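Local coordinates for protein probable ferredoxin-dependent nitrite reductase NirA (Mycobacterium tuberculosis, PDB 1ZJ8) that catalyses the six-electron reduction of sulfite to sulfide with electrons from reduced ferredoxin, using one siroheme and one [4Fe-4S] cluster, at residues 140-145 against 386-391; 110-115 against 177-182; 215-220 against 295-300. All blocks are in the same frame, centred on the assembly; numbering follows the deposited sequence.

Contact 1: 140-145 against 386-391. With SRM (siroheme), chain E.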
loop_
_atom_site.group_PDB
_atom_site.type_symbol
_atom_site.label_atom_id
_atom_site.label_comp_id
_atom_site.label_asym_id
_atom_site.label_seq_id
_atom_site.Cartn_x
_atom_site.Cartn_y
_atom_site.Cartn_z
ATOM N N ASP A 140 -0.612 -1.349 3.692
ATOM C CA ASP A 140 0.353 -2.065 2.867
ATOM C C ASP A 140 1.261 -1.119 2.044
ATOM O O ASP A 140 1.832 -1.527 1.040
ATOM C CB ASP A 140 -0.400 -3.043 1.975
ATOM C CG ASP A 140 -1.204 -2.348 0.907
ATOM O OD1 ASP A 140 -1.042 -1.129 0.793
ATOM O OD2 ASP A 140 -1.974 -3.012 0.169
ATOM N N ARG A 141 1.361 0.148 2.457
ATOM C CA ARG A 141 2.383 1.080 1.964
ATOM C C ARG A 141 3.169 1.651 3.148
ATOM O O ARG A 141 3.679 2.753 3.070
ATOM C CB ARG A 141 1.763 2.257 1.189
ATOM C CG ARG A 141 1.264 1.979 -0.220
ATOM C CD ARG A 141 1.100 3.282 -1.009
ATOM N NE ARG A 141 2.377 3.818 -1.528
ATOM C CZ ARG A 141 3.053 3.312 -2.572
ATOM N NH1 ARG A 141 2.593 2.260 -3.235
ATOM N NH2 ARG A 141 4.191 3.867 -2.968
ATOM N N GLN A 142 3.226 0.903 4.251
ATOM C CA GLN A 142 4.089 1.190 5.426
ATOM C C GLN A 142 3.599 2.357 6.307
ATOM O O GLN A 142 4.326 2.805 7.191
ATOM C CB GLN A 142 5.564 1.358 5.022
ATOM C CG GLN A 142 6.099 0.222 4.139
ATOM C CD GLN A 142 7.585 0.381 3.774
ATOM O OE1 GLN A 142 7.930 0.834 2.664
ATOM N NE2 GLN A 142 8.470 -0.013 4.703
ATOM N N ASN A 143 2.356 2.796 6.091
ATOM C CA ASN A 143 1.685 3.774 6.963
ATOM C C ASN A 143 0.795 3.158 8.077
ATOM O O ASN A 143 0.459 1.970 8.062
ATOM C CB ASN A 143 0.820 4.699 6.103
ATOM C CG ASN A 143 1.645 5.549 5.151
ATOM O OD1 ASN A 143 2.799 5.872 5.446
ATOM N ND2 ASN A 143 1.054 5.919 4.005
ATOM N N VAL A 144 0.437 3.985 9.051
ATOM C CA VAL A 144 -0.680 3.691 9.927
ATOM C C VAL A 144 -1.800 4.622 9.586
ATOM O O VAL A 144 -1.564 5.751 9.163
ATOM C CB VAL A 144 -0.392 3.901 11.407
ATOM C CG1 VAL A 144 0.423 2.765 11.935
ATOM C CG2 VAL A 144 0.302 5.214 11.634
ATOM N N GLN A 145 -3.016 4.134 9.787
ATOM C CA GLN A 145 -4.209 4.922 9.613
ATOM C C GLN A 145 -5.043 4.872 10.860
ATOM O O GLN A 145 -5.216 3.791 11.463
ATOM C CB GLN A 145 -5.039 4.370 8.471
ATOM C CG GLN A 145 -4.425 4.572 7.131
ATOM C CD GLN A 145 -5.412 4.332 6.023
ATOM O OE1 GLN A 145 -5.209 4.782 4.916
ATOM N NE2 GLN A 145 -6.498 3.626 6.318
ATOM N N PHE A 386 7.430 -0.528 9.432
ATOM C CA PHE A 386 6.229 -1.134 8.869
ATOM C C PHE A 386 6.540 -1.698 7.476
ATOM O O PHE A 386 7.462 -1.224 6.826
ATOM C CB PHE A 386 5.085 -0.107 8.768
ATOM C CG PHE A 386 4.628 0.479 10.104
ATOM C CD1 PHE A 386 4.494 -0.323 11.241
ATOM C CD2 PHE A 386 4.286 1.827 10.200
ATOM C CE1 PHE A 386 4.072 0.220 12.472
ATOM C CE2 PHE A 386 3.859 2.369 11.407
ATOM C CZ PHE A 386 3.751 1.559 12.552
ATOM N N THR A 387 5.738 -2.663 7.018
ATOM C CA THR A 387 6.024 -3.494 5.820
ATOM C C THR A 387 5.042 -3.184 4.698
ATOM O O THR A 387 3.901 -2.835 4.946
ATOM C CB THR A 387 5.911 -5.012 6.185
ATOM O OG1 THR A 387 6.816 -5.292 7.255
ATOM C CG2 THR A 387 6.241 -5.978 5.038
ATOM N N PRO A 388 5.483 -3.255 3.438
ATOM C CA PRO A 388 4.465 -3.189 2.379
ATOM C C PRO A 388 3.520 -4.394 2.281
ATOM O O PRO A 388 2.774 -4.491 1.313
ATOM C CB PRO A 388 5.297 -3.013 1.096
ATOM C CG PRO A 388 6.695 -2.601 1.579
ATOM C CD PRO A 388 6.862 -3.261 2.898
ATOM N N TYR A 389 3.510 -5.270 3.282
ATOM C CA TYR A 389 2.577 -6.404 3.331
ATOM C C TYR A 389 1.795 -6.394 4.637
ATOM O O TYR A 389 1.318 -7.444 5.097
ATOM C CB TYR A 389 3.334 -7.708 3.095
ATOM C CG TYR A 389 3.789 -7.789 1.650
ATOM C CD1 TYR A 389 5.044 -7.317 1.269
ATOM C CD2 TYR A 389 2.929 -8.270 0.648
ATOM C CE1 TYR A 389 5.440 -7.350 -0.053
ATOM C CE2 TYR A 389 3.324 -8.310 -0.672
ATOM C CZ TYR A 389 4.577 -7.852 -1.017
ATOM O OH TYR A 389 4.986 -7.880 -2.332
ATOM N N GLN A 390 1.672 -5.180 5.198
ATOM C CA GLN A 390 0.888 -4.871 6.393
ATOM C C GLN A 390 1.423 -5.575 7.644
ATOM O O GLN A 390 0.650 -6.066 8.484
ATOM C CB GLN A 390 -0.589 -5.218 6.206
ATOM C CG GLN A 390 -1.212 -4.757 4.927
ATOM C CD GLN A 390 -2.569 -5.395 4.720
ATOM O OE1 GLN A 390 -2.740 -6.600 4.949
ATOM N NE2 GLN A 390 -3.548 -4.597 4.301
ATOM N N LYS A 391 2.746 -5.612 7.755
ATOM C CA LYS A 391 3.431 -6.296 8.845
ATOM C C LYS A 391 4.372 -5.330 9.531
ATOM O O LYS A 391 4.524 -4.187 9.096
ATOM C CB LYS A 391 4.160 -7.528 8.305
ATOM C CG LYS A 391 3.196 -8.728 8.036
ATOM C CD LYS A 391 3.100 -9.149 6.578
ATOM C CE LYS A 391 2.016 -10.231 6.319
ATOM N NZ LYS A 391 0.632 -9.771 6.008
HETATM FE FE SRM E . -5.972 2.980 -1.670
HETATM C CHA SRM E . -8.708 4.911 -2.344
HETATM C CHB SRM E . -7.269 2.214 1.322
HETATM C CHC SRM E . -3.342 1.179 -1.015
HETATM C CHD SRM E . -5.875 1.959 -4.969
HETATM N NA SRM E . -7.554 3.620 -0.629
HETATM C C1A SRM E . -8.501 4.507 -1.008
HETATM C C2A SRM E . -9.327 5.031 0.125
HETATM C CMA SRM E . -8.790 6.358 0.567
HETATM C CDA SRM E . -10.799 5.038 -0.183
HETATM C CEA SRM E . -11.481 6.327 -0.517
HETATM O O3A SRM E . -11.123 6.942 -1.526
HETATM O O4A SRM E . -12.384 6.777 0.203
HETATM C C3A SRM E . -9.075 3.978 1.149
HETATM C CAA SRM E . -8.940 4.488 2.544
HETATM C CBA SRM E . -10.350 4.434 3.071
HETATM C CCA SRM E . -10.360 4.163 4.540
HETATM O O1A SRM E . -9.552 3.332 5.007
HETATM O O2A SRM E . -11.169 4.799 5.259
HETATM C C4A SRM E . -7.898 3.241 0.607
HETATM N NB SRM E . -5.361 2.024 -0.064
HETATM C C1B SRM E . -5.951 1.814 1.114
HETATM C C2B SRM E . -5.087 1.155 2.152
HETATM C CMB SRM E . -5.261 1.700 3.542
HETATM C CDB SRM E . -5.444 -0.294 2.170
HETATM C CEB SRM E . -4.736 -1.180 3.132
HETATM O O3B SRM E . -5.314 -1.717 4.102
HETATM O O4B SRM E . -3.534 -1.360 2.935
HETATM C C3B SRM E . -3.731 1.382 1.521
HETATM C CAB SRM E . -3.160 2.715 1.931
HETATM C CBB SRM E . -1.664 2.734 1.846
HETATM C CCB SRM E . -1.151 4.132 2.035
HETATM O O1B SRM E . -0.655 4.482 3.103
HETATM O O2B SRM E . -1.185 4.951 1.122
HETATM C C4B SRM E . -4.132 1.537 0.079
HETATM N NC SRM E . -4.933 1.736 -2.722
HETATM C C1C SRM E . -3.752 1.208 -2.340
HETATM C C2C SRM E . -3.178 0.378 -3.293
HETATM C CDC SRM E . -2.040 -0.579 -3.162
HETATM C CEC SRM E . -0.640 -0.139 -3.345
HETATM O O3C SRM E . -0.373 1.081 -3.432
HETATM O O4C SRM E . 0.202 -1.045 -3.417
HETATM C C3C SRM E . -3.960 0.587 -4.389
HETATM C CAC SRM E . -3.638 -0.136 -5.656
HETATM C CBC SRM E . -2.401 0.227 -6.451
HETATM C CCC SRM E . -2.694 1.473 -7.268
HETATM O O1C SRM E . -2.821 2.593 -6.704
HETATM O O2C SRM E . -2.823 1.319 -8.509
HETATM C C4C SRM E . -4.965 1.455 -4.047
HETATM N ND SRM E . -6.853 3.620 -3.376
HETATM C C1D SRM E . -6.789 2.931 -4.526
HETATM C C2D SRM E . -7.866 3.315 -5.348
HETATM C CAD SRM E . -7.799 3.266 -6.864
HETATM C CBD SRM E . -7.347 4.489 -7.600
HETATM C CCD SRM E . -7.119 4.517 -9.084
HETATM O O1D SRM E . -5.944 4.709 -9.472
HETATM O O2D SRM E . -8.068 4.350 -9.897
HETATM C C3D SRM E . -8.581 4.265 -4.639
HETATM C CDD SRM E . -9.521 5.271 -5.247
HETATM C CED SRM E . -9.046 6.508 -5.975
HETATM O O3D SRM E . -7.874 6.882 -5.908
HETATM O O4D SRM E . -9.822 7.184 -6.664
HETATM C C4D SRM E . -7.943 4.446 -3.423
#
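Asp140 packs on the 386-391 turn through its methylene, with CB 3.5 Å from Gln390 CG, and its backbone passes close to Pro388. Two acceptors, Asp140 O and Pro388 O, lie side by side without bonding to each other; the guanidinium of Arg480 donates to both and so satisfies these buried carbonyls. Asp140 N donates to siroheme O4B at 3.0 Å. Arg141 turns away from 386-391. Its chain bends at chi3 (79°), and NH1 donates to siroheme O3C at 3.2 Å, near the guanidinium plane; NH1 also binds Asn234 OD1, and NH2 binds Val178 O. Gln142 carries the polar contact. Its extended chain runs alongside the Pro388 ring in the same sense, and NE2 donates to Phe386 O at 2.6 Å, nearly straight (167°). Glutamine suits a site that needs both donor and acceptor, since OE1 receives Gly181 N. The carbonyl Gln142 O lies in the plane of the Phe386 ring, at its edge. Asn143 likewise divides its amide: OD1 accepts from Cys111 N, and ND2 donates to siroheme O1B, modelled so short that its length is doubtful. Val144 CG1 comes 3.5 Å from Phe386 CE2 at a slant, a compact apolar group against an aromatic one. Gln145 adds a weak bond to siroheme O1A. With Asp140, Arg141, Asn143, Gln145 and Gln390 in the siroheme pocket, the meeting of the two ferredoxin-like half domains forms part of its wall. The segments contain the connections of two beta hairpins, 135-138 with 144-149 and 384-386 with 392-397; strands 176-181 and 425-427 pack against them.

Contact 2: 110-115 against 177-182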
loop_
_atom_site.group_PDB
_atom_site.type_symbol
_atom_site.label_atom_id
_atom_site.label_comp_id
_atom_site.label_asym_id
_atom_site.label_seq_id
_atom_site.Cartn_x
_atom_site.Cartn_y
_atom_site.Cartn_z
ATOM N N ARG A 110 2.109 9.597 7.347
ATOM C CA ARG A 110 3.122 9.340 6.327
ATOM C C ARG A 110 4.407 8.771 6.943
ATOM O O ARG A 110 5.033 9.430 7.788
ATOM C CB ARG A 110 3.432 10.652 5.625
ATOM C CG ARG A 110 4.218 10.503 4.369
ATOM C CD ARG A 110 4.889 11.794 3.947
ATOM N NE ARG A 110 5.640 11.528 2.731
ATOM C CZ ARG A 110 5.136 11.598 1.506
ATOM N NH1 ARG A 110 3.891 12.011 1.298
ATOM N NH2 ARG A 110 5.893 11.287 0.465
ATOM N N CYS A 111 4.791 7.562 6.528
ATOM C CA CYS A 111 5.975 6.894 7.050
ATOM C C CYS A 111 6.907 6.405 5.943
ATOM O O CYS A 111 7.093 5.190 5.755
ATOM C CB CYS A 111 5.561 5.690 7.882
ATOM S SG CYS A 111 4.476 6.071 9.235
ATOM N N ASP A 112 7.524 7.341 5.235
ATOM C CA ASP A 112 8.396 6.983 4.124
ATOM C C ASP A 112 9.415 5.970 4.607
ATOM O O ASP A 112 9.997 6.127 5.687
ATOM C CB ASP A 112 9.039 8.225 3.510
ATOM C CG ASP A 112 7.985 9.215 3.013
ATOM O OD1 ASP A 112 7.757 9.269 1.793
ATOM O OD2 ASP A 112 7.329 9.885 3.852
ATOM N N GLY A 113 9.568 4.902 3.827
ATOM C CA GLY A 113 10.458 3.794 4.160
ATOM C C GLY A 113 10.068 2.962 5.375
ATOM O O GLY A 113 10.870 2.135 5.839
ATOM N N GLY A 114 8.854 3.194 5.899
ATOM C CA GLY A 114 8.330 2.497 7.089
ATOM C C GLY A 114 9.006 2.811 8.413
ATOM O O GLY A 114 8.593 2.303 9.435
ATOM N N ALA A 115 10.000 3.693 8.416
ATOM C CA ALA A 115 11.002 3.710 9.483
ATOM C C ALA A 115 10.640 4.634 10.634
ATOM O O ALA A 115 10.426 5.802 10.405
ATOM C CB ALA A 115 12.347 4.109 8.900
ATOM N N ARG A 177 2.660 10.089 -2.850
ATOM C CA ARG A 177 2.305 9.380 -1.631
ATOM C C ARG A 177 3.595 8.924 -0.979
ATOM O O ARG A 177 4.670 9.196 -1.504
ATOM C CB ARG A 177 1.403 8.180 -1.965
ATOM C CG ARG A 177 0.155 8.533 -2.790
ATOM C CD ARG A 177 -0.632 9.638 -2.087
ATOM N NE ARG A 177 -1.926 9.938 -2.691
ATOM C CZ ARG A 177 -3.026 9.205 -2.541
ATOM N NH1 ARG A 177 -3.024 8.066 -1.833
ATOM N NH2 ARG A 177 -4.141 9.606 -3.140
ATOM N N VAL A 178 3.484 8.234 0.160
ATOM C CA VAL A 178 4.635 7.559 0.778
ATOM C C VAL A 178 5.629 6.971 -0.230
ATOM O O VAL A 178 5.253 6.307 -1.181
ATOM C CB VAL A 178 4.222 6.347 1.667
ATOM C CG1 VAL A 178 4.090 6.734 3.105
ATOM C CG2 VAL A 178 2.973 5.691 1.146
ATOM N N VAL A 179 6.905 7.185 0.020
ATOM C CA VAL A 179 7.928 6.472 -0.693
ATOM C C VAL A 179 8.191 5.169 0.054
ATOM O O VAL A 179 8.541 5.196 1.237
ATOM C CB VAL A 179 9.248 7.264 -0.709
ATOM C CG1 VAL A 179 10.300 6.517 -1.551
ATOM C CG2 VAL A 179 9.030 8.701 -1.201
ATOM N N LEU A 180 8.046 4.037 -0.634
ATOM C CA LEU A 180 8.291 2.737 0.002
ATOM C C LEU A 180 9.805 2.471 0.160
ATOM O O LEU A 180 10.624 2.944 -0.638
ATOM C CB LEU A 180 7.593 1.612 -0.769
ATOM C CG LEU A 180 6.101 1.777 -1.131
ATOM C CD1 LEU A 180 5.570 0.515 -1.837
ATOM C CD2 LEU A 180 5.265 2.095 0.078
ATOM N N GLY A 181 10.164 1.727 1.208
ATOM C CA GLY A 181 11.544 1.272 1.408
ATOM C C GLY A 181 11.641 -0.133 1.986
ATOM O O GLY A 181 10.706 -0.605 2.640
ATOM N N SER A 182 12.769 -0.805 1.744
ATOM C CA SER A 182 13.034 -2.087 2.386
ATOM C C SER A 182 12.942 -1.940 3.895
ATOM O O SER A 182 13.645 -1.099 4.493
ATOM C CB SER A 182 14.428 -2.613 2.061
ATOM O OG SER A 182 14.805 -3.635 2.967
#
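Val179 uses both of its backbone polar groups on the 110-115 loop: its N donates to Asp112 OD1 at 2.9 Å, almost straight at 171°, and its O accepts from Gly113 N at 2.8 Å. The loop residues 111-114 form a type II beta turn, closed by Gly114 N to Cys111 O, and this turn docks on strand 176-181 at the margin of a mixed beta sheet. An aspartate side chain thus takes the part of a carbonyl in binding the strand. Its OD1 is met from above the carboxylate plane, 43° out of it. Arg110 pairs with the same carboxylate, NE with Asp112 OD2 in a salt bridge at 2.6 Å and NH2 with OD1, both with weak hydrogen-bond geometry, and so probably steadies it. Arginine is long enough to do more. CG stands anti to the backbone N (chi1 -167°), and the extended chain beyond it carries the guanidinium to Val178 N, which lies 3.6 Å above one face near its rim. NH1 binds Thr169 O ahead of the strand and Pro176 O at its start. Farther out, Val178 and Arg110 pass one another heading opposite ways, Val178 CG1 lying 4.0 Å from Arg110 CG. Ile199 and Val203 of helix 196-206 touch Asp112, and Ile199 also meets Val179. Glycines suit the far end. Gly113 has the positive phi of the third turn position, and with glycine on both segments the backbones come together, Gly113 CA resting 3.6 Å from Gly181 N.

Contact 3: 215-220 against 295-300. With SRM (siroheme), chain E.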
loop_
_atom_site.group_PDB
_atom_site.type_symbol
_atom_site.label_atom_id
_atom_site.label_comp_id
_atom_site.label_asym_id
_atom_site.label_seq_id
_atom_site.Cartn_x
_atom_site.Cartn_y
_atom_site.Cartn_z
ATOM N N LEU A 215 -0.531 17.245 -9.340
ATOM C CA LEU A 215 -0.274 16.273 -10.400
ATOM C C LEU A 215 -1.614 15.770 -10.969
ATOM O O LEU A 215 -2.680 15.957 -10.353
ATOM C CB LEU A 215 0.575 15.100 -9.872
ATOM C CG LEU A 215 1.729 15.402 -8.911
ATOM C CD1 LEU A 215 2.432 14.115 -8.547
ATOM C CD2 LEU A 215 2.715 16.363 -9.504
ATOM N N PRO A 216 -1.570 15.163 -12.168
ATOM C CA PRO A 216 -2.741 14.559 -12.787
ATOM C C PRO A 216 -3.517 13.628 -11.857
ATOM O O PRO A 216 -4.747 13.527 -11.973
ATOM C CB PRO A 216 -2.138 13.744 -13.935
ATOM C CG PRO A 216 -0.868 14.444 -14.289
ATOM C CD PRO A 216 -0.372 15.069 -13.031
ATOM N N ARG A 217 -2.792 12.926 -10.982
ATOM C CA ARG A 217 -3.401 12.101 -9.948
ATOM C C ARG A 217 -2.396 11.735 -8.862
ATOM O O ARG A 217 -1.310 12.335 -8.771
ATOM C CB ARG A 217 -3.968 10.834 -10.585
ATOM C CG ARG A 217 -5.473 10.804 -10.656
ATOM C CD ARG A 217 -5.960 9.356 -10.751
ATOM N NE ARG A 217 -7.363 9.215 -10.387
ATOM C CZ ARG A 217 -7.829 9.376 -9.157
ATOM N NH1 ARG A 217 -7.023 9.689 -8.137
ATOM N NH2 ARG A 217 -9.126 9.226 -8.956
ATOM N N LYS A 218 -2.774 10.760 -8.027
ATOM C CA LYS A 218 -1.868 10.183 -7.037
ATOM C C LYS A 218 -0.661 9.526 -7.721
ATOM O O LYS A 218 -0.759 9.049 -8.866
ATOM C CB LYS A 218 -2.613 9.184 -6.132
ATOM C CG LYS A 218 -3.124 7.923 -6.813
ATOM C CD LYS A 218 -3.586 6.867 -5.809
ATOM C CE LYS A 218 -5.089 6.930 -5.514
ATOM N NZ LYS A 218 -5.473 5.993 -4.402
ATOM N N TYR A 219 0.455 9.506 -6.987
ATOM C CA TYR A 219 1.770 9.100 -7.493
ATOM C C TYR A 219 2.548 8.296 -6.451
ATOM O O TYR A 219 2.923 8.810 -5.403
ATOM C CB TYR A 219 2.559 10.347 -7.842
ATOM C CG TYR A 219 3.885 10.152 -8.543
ATOM C CD1 TYR A 219 3.933 9.889 -9.888
ATOM C CD2 TYR A 219 5.084 10.317 -7.868
ATOM C CE1 TYR A 219 5.136 9.761 -10.548
ATOM C CE2 TYR A 219 6.296 10.199 -8.523
ATOM C CZ TYR A 219 6.319 9.923 -9.875
ATOM O OH TYR A 219 7.511 9.801 -10.565
ATOM N N LYS A 220 2.803 7.036 -6.773
ATOM C CA LYS A 220 3.335 6.072 -5.836
ATOM C C LYS A 220 4.767 5.685 -6.201
ATOM O O LYS A 220 5.064 5.331 -7.360
ATOM C CB LYS A 220 2.443 4.820 -5.820
ATOM C CG LYS A 220 1.146 5.025 -5.085
ATOM C CD LYS A 220 0.191 3.845 -5.231
ATOM C CE LYS A 220 -1.043 4.077 -4.344
ATOM N NZ LYS A 220 -2.222 3.211 -4.648
ATOM N N ARG A 295 -7.997 14.917 -18.044
ATOM C CA ARG A 295 -9.317 15.005 -18.643
ATOM C C ARG A 295 -10.300 14.017 -17.988
ATOM O O ARG A 295 -11.185 14.432 -17.244
ATOM C CB ARG A 295 -9.189 14.749 -20.146
ATOM C CG ARG A 295 -10.479 14.880 -20.915
ATOM C CD ARG A 295 -10.227 14.639 -22.380
ATOM N NE ARG A 295 -9.893 13.241 -22.641
ATOM C CZ ARG A 295 -10.786 12.260 -22.795
ATOM N NH1 ARG A 295 -12.091 12.498 -22.699
ATOM N NH2 ARG A 295 -10.367 11.021 -23.037
ATOM N N LEU A 296 -10.151 12.724 -18.275
ATOM C CA LEU A 296 -10.927 11.689 -17.581
ATOM C C LEU A 296 -10.260 11.366 -16.239
ATOM O O LEU A 296 -9.073 11.023 -16.187
ATOM C CB LEU A 296 -11.051 10.406 -18.422
ATOM C CG LEU A 296 -11.860 10.468 -19.729
ATOM C CD1 LEU A 296 -11.816 9.146 -20.529
ATOM C CD2 LEU A 296 -13.307 10.890 -19.462
ATOM N N ARG A 297 -11.036 11.457 -15.162
ATOM C CA ARG A 297 -10.570 11.131 -13.803
ATOM C C ARG A 297 -10.035 9.710 -13.667
ATOM O O ARG A 297 -9.073 9.486 -12.952
ATOM C CB ARG A 297 -11.711 11.301 -12.803
ATOM C CG ARG A 297 -11.255 11.695 -11.450
ATOM C CD ARG A 297 -10.903 13.169 -11.419
ATOM N NE ARG A 297 -10.159 13.537 -10.212
ATOM C CZ ARG A 297 -8.831 13.459 -10.080
ATOM N NH1 ARG A 297 -8.057 12.977 -11.056
ATOM N NH2 ARG A 297 -8.269 13.837 -8.943
ATOM N N ALA A 298 -10.659 8.761 -14.352
ATOM C CA ALA A 298 -10.185 7.378 -14.362
ATOM C C ALA A 298 -9.225 7.072 -15.519
ATOM O O ALA A 298 -8.951 5.905 -15.791
ATOM C CB ALA A 298 -11.365 6.423 -14.417
ATOM N N LYS A 299 -8.731 8.101 -16.212
ATOM C CA LYS A 299 -7.726 7.908 -17.266
ATOM C C LYS A 299 -6.617 8.954 -17.097
ATOM O O LYS A 299 -6.069 9.475 -18.080
ATOM C CB LYS A 299 -8.384 7.997 -18.648
ATOM C CG LYS A 299 -7.566 7.438 -19.852
ATOM C CD LYS A 299 -7.918 8.239 -21.148
ATOM C CE LYS A 299 -6.902 8.091 -22.276
ATOM N NZ LYS A 299 -7.314 7.091 -23.292
ATOM N N ALA A 300 -6.276 9.221 -15.832
ATOM C CA ALA A 300 -5.348 10.288 -15.459
ATOM C C ALA A 300 -3.966 9.783 -15.035
ATOM O O ALA A 300 -2.994 10.534 -15.082
ATOM C CB ALA A 300 -5.973 11.129 -14.339
HETATM FE FE SRM E . -5.972 2.980 -1.670
HETATM C CHA SRM E . -8.708 4.911 -2.344
HETATM C CHB SRM E . -7.269 2.214 1.322
HETATM C CHC SRM E . -3.342 1.179 -1.015
HETATM C CHD SRM E . -5.875 1.959 -4.969
HETATM N NA SRM E . -7.554 3.620 -0.629
HETATM C C1A SRM E . -8.501 4.507 -1.008
HETATM C C2A SRM E . -9.327 5.031 0.125
HETATM C CMA SRM E . -8.790 6.358 0.567
HETATM C CDA SRM E . -10.799 5.038 -0.183
HETATM C CEA SRM E . -11.481 6.327 -0.517
HETATM O O3A SRM E . -11.123 6.942 -1.526
HETATM O O4A SRM E . -12.384 6.777 0.203
HETATM C C3A SRM E . -9.075 3.978 1.149
HETATM C CAA SRM E . -8.940 4.488 2.544
HETATM C CBA SRM E . -10.350 4.434 3.071
HETATM C CCA SRM E . -10.360 4.163 4.540
HETATM O O1A SRM E . -9.552 3.332 5.007
HETATM O O2A SRM E . -11.169 4.799 5.259
HETATM C C4A SRM E . -7.898 3.241 0.607
HETATM N NB SRM E . -5.361 2.024 -0.064
HETATM C C1B SRM E . -5.951 1.814 1.114
HETATM C C2B SRM E . -5.087 1.155 2.152
HETATM C CMB SRM E . -5.261 1.700 3.542
HETATM C CDB SRM E . -5.444 -0.294 2.170
HETATM C CEB SRM E . -4.736 -1.180 3.132
HETATM O O3B SRM E . -5.314 -1.717 4.102
HETATM O O4B SRM E . -3.534 -1.360 2.935
HETATM C C3B SRM E . -3.731 1.382 1.521
HETATM C CAB SRM E . -3.160 2.715 1.931
HETATM C CBB SRM E . -1.664 2.734 1.846
HETATM C CCB SRM E . -1.151 4.132 2.035
HETATM O O1B SRM E . -0.655 4.482 3.103
HETATM O O2B SRM E . -1.185 4.951 1.122
HETATM C C4B SRM E . -4.132 1.537 0.079
HETATM N NC SRM E . -4.933 1.736 -2.722
HETATM C C1C SRM E . -3.752 1.208 -2.340
HETATM C C2C SRM E . -3.178 0.378 -3.293
HETATM C CDC SRM E . -2.040 -0.579 -3.162
HETATM C CEC SRM E . -0.640 -0.139 -3.345
HETATM O O3C SRM E . -0.373 1.081 -3.432
HETATM O O4C SRM E . 0.202 -1.045 -3.417
HETATM C C3C SRM E . -3.960 0.587 -4.389
HETATM C CAC SRM E . -3.638 -0.136 -5.656
HETATM C CBC SRM E . -2.401 0.227 -6.451
HETATM C CCC SRM E . -2.694 1.473 -7.268
HETATM O O1C SRM E . -2.821 2.593 -6.704
HETATM O O2C SRM E . -2.823 1.319 -8.509
HETATM C C4C SRM E . -4.965 1.455 -4.047
HETATM N ND SRM E . -6.853 3.620 -3.376
HETATM C C1D SRM E . -6.789 2.931 -4.526
HETATM C C2D SRM E . -7.866 3.315 -5.348
HETATM C CAD SRM E . -7.799 3.266 -6.864
HETATM C CBD SRM E . -7.347 4.489 -7.600
HETATM C CCD SRM E . -7.119 4.517 -9.084
HETATM O O1D SRM E . -5.944 4.709 -9.472
HETATM O O2D SRM E . -8.068 4.350 -9.897
HETATM C C3D SRM E . -8.581 4.265 -4.639
HETATM C CDD SRM E . -9.521 5.271 -5.247
HETATM C CED SRM E . -9.046 6.508 -5.975
HETATM O O3D SRM E . -7.874 6.882 -5.908
HETATM O O4D SRM E . -9.822 7.184 -6.664
HETATM C C4D SRM E . -7.943 4.446 -3.423
#
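Arg217 and Arg297 lay their guanidinium groups flat on each other, centres 4.3 Å apart and planes 18° from parallel. The side chain of Arg217 can be followed outward. Its CB bond points toward the 295-300 loop, and CG then lies 3.4 Å from Arg297 NH1 and 3.7 Å from Ala300 CB, so the small methyl of alanine lets the aliphatic stem pass close to the loop. The chain runs extended, CD being placed by chi2 at -157°, and CD passes 3.8 Å from Arg297 O. NE donates to that same carbonyl, Arg297 O, at 3.1 Å with an N-H...O angle of 151°. Beyond it CZ lies over one face of the Arg297 guanidinium, off its centre. At the tip Arg217 NH2 comes within 3.1 Å of siroheme O4D, a carboxylate oxygen oblique to the group. Arg297 reaches the stack by a chain bent at chi2, and its NH1 adds a weak bond to Pro216 O, which lies near the guanidinium plane. Pro216 adds apolar packing, its CB 3.5 Å from Ala300 O; the apolar proline ring suits its place on Phe288 of helix 277-291. The contact thus joins the approach to strand 219-224 with the loop between helices 277-291 and 302-309, beside the siroheme pocket to which Arg217, Lys218 and Lys220 belong. Two stacked cations should repel, but each arginine has an anion nearby: Arg297 NH2 forms a salt bridge with Asp174 OD2, and the siroheme carboxylate lies by Arg217. These carboxylates probably offset the repulsion, while the bond from NE to Arg297 O also fixes the Arg217 group.

In the fold
From the N terminus, residues 110-115 come first, followed by 140-145, the opening side of contact 1. Contact 2 closes at 177-182, before contact 1 has found its partner, so these two loops cross. Contact 3 then opens at 215-220 and closes at 295-300; it follows contact 2 in series and is nested within the long loop that contact 1 completes only at 386-391. Contact 1 joins the two ferredoxin-like half domains, contact 2 ties the first of them to strand 176-181 of the first 4Fe-4S domain, and contact 3 stays within that domain. Strands 176-181 and 219-224, direct neighbours, connect contacts 2 and 3, while siroheme bridges contacts 1 and 3.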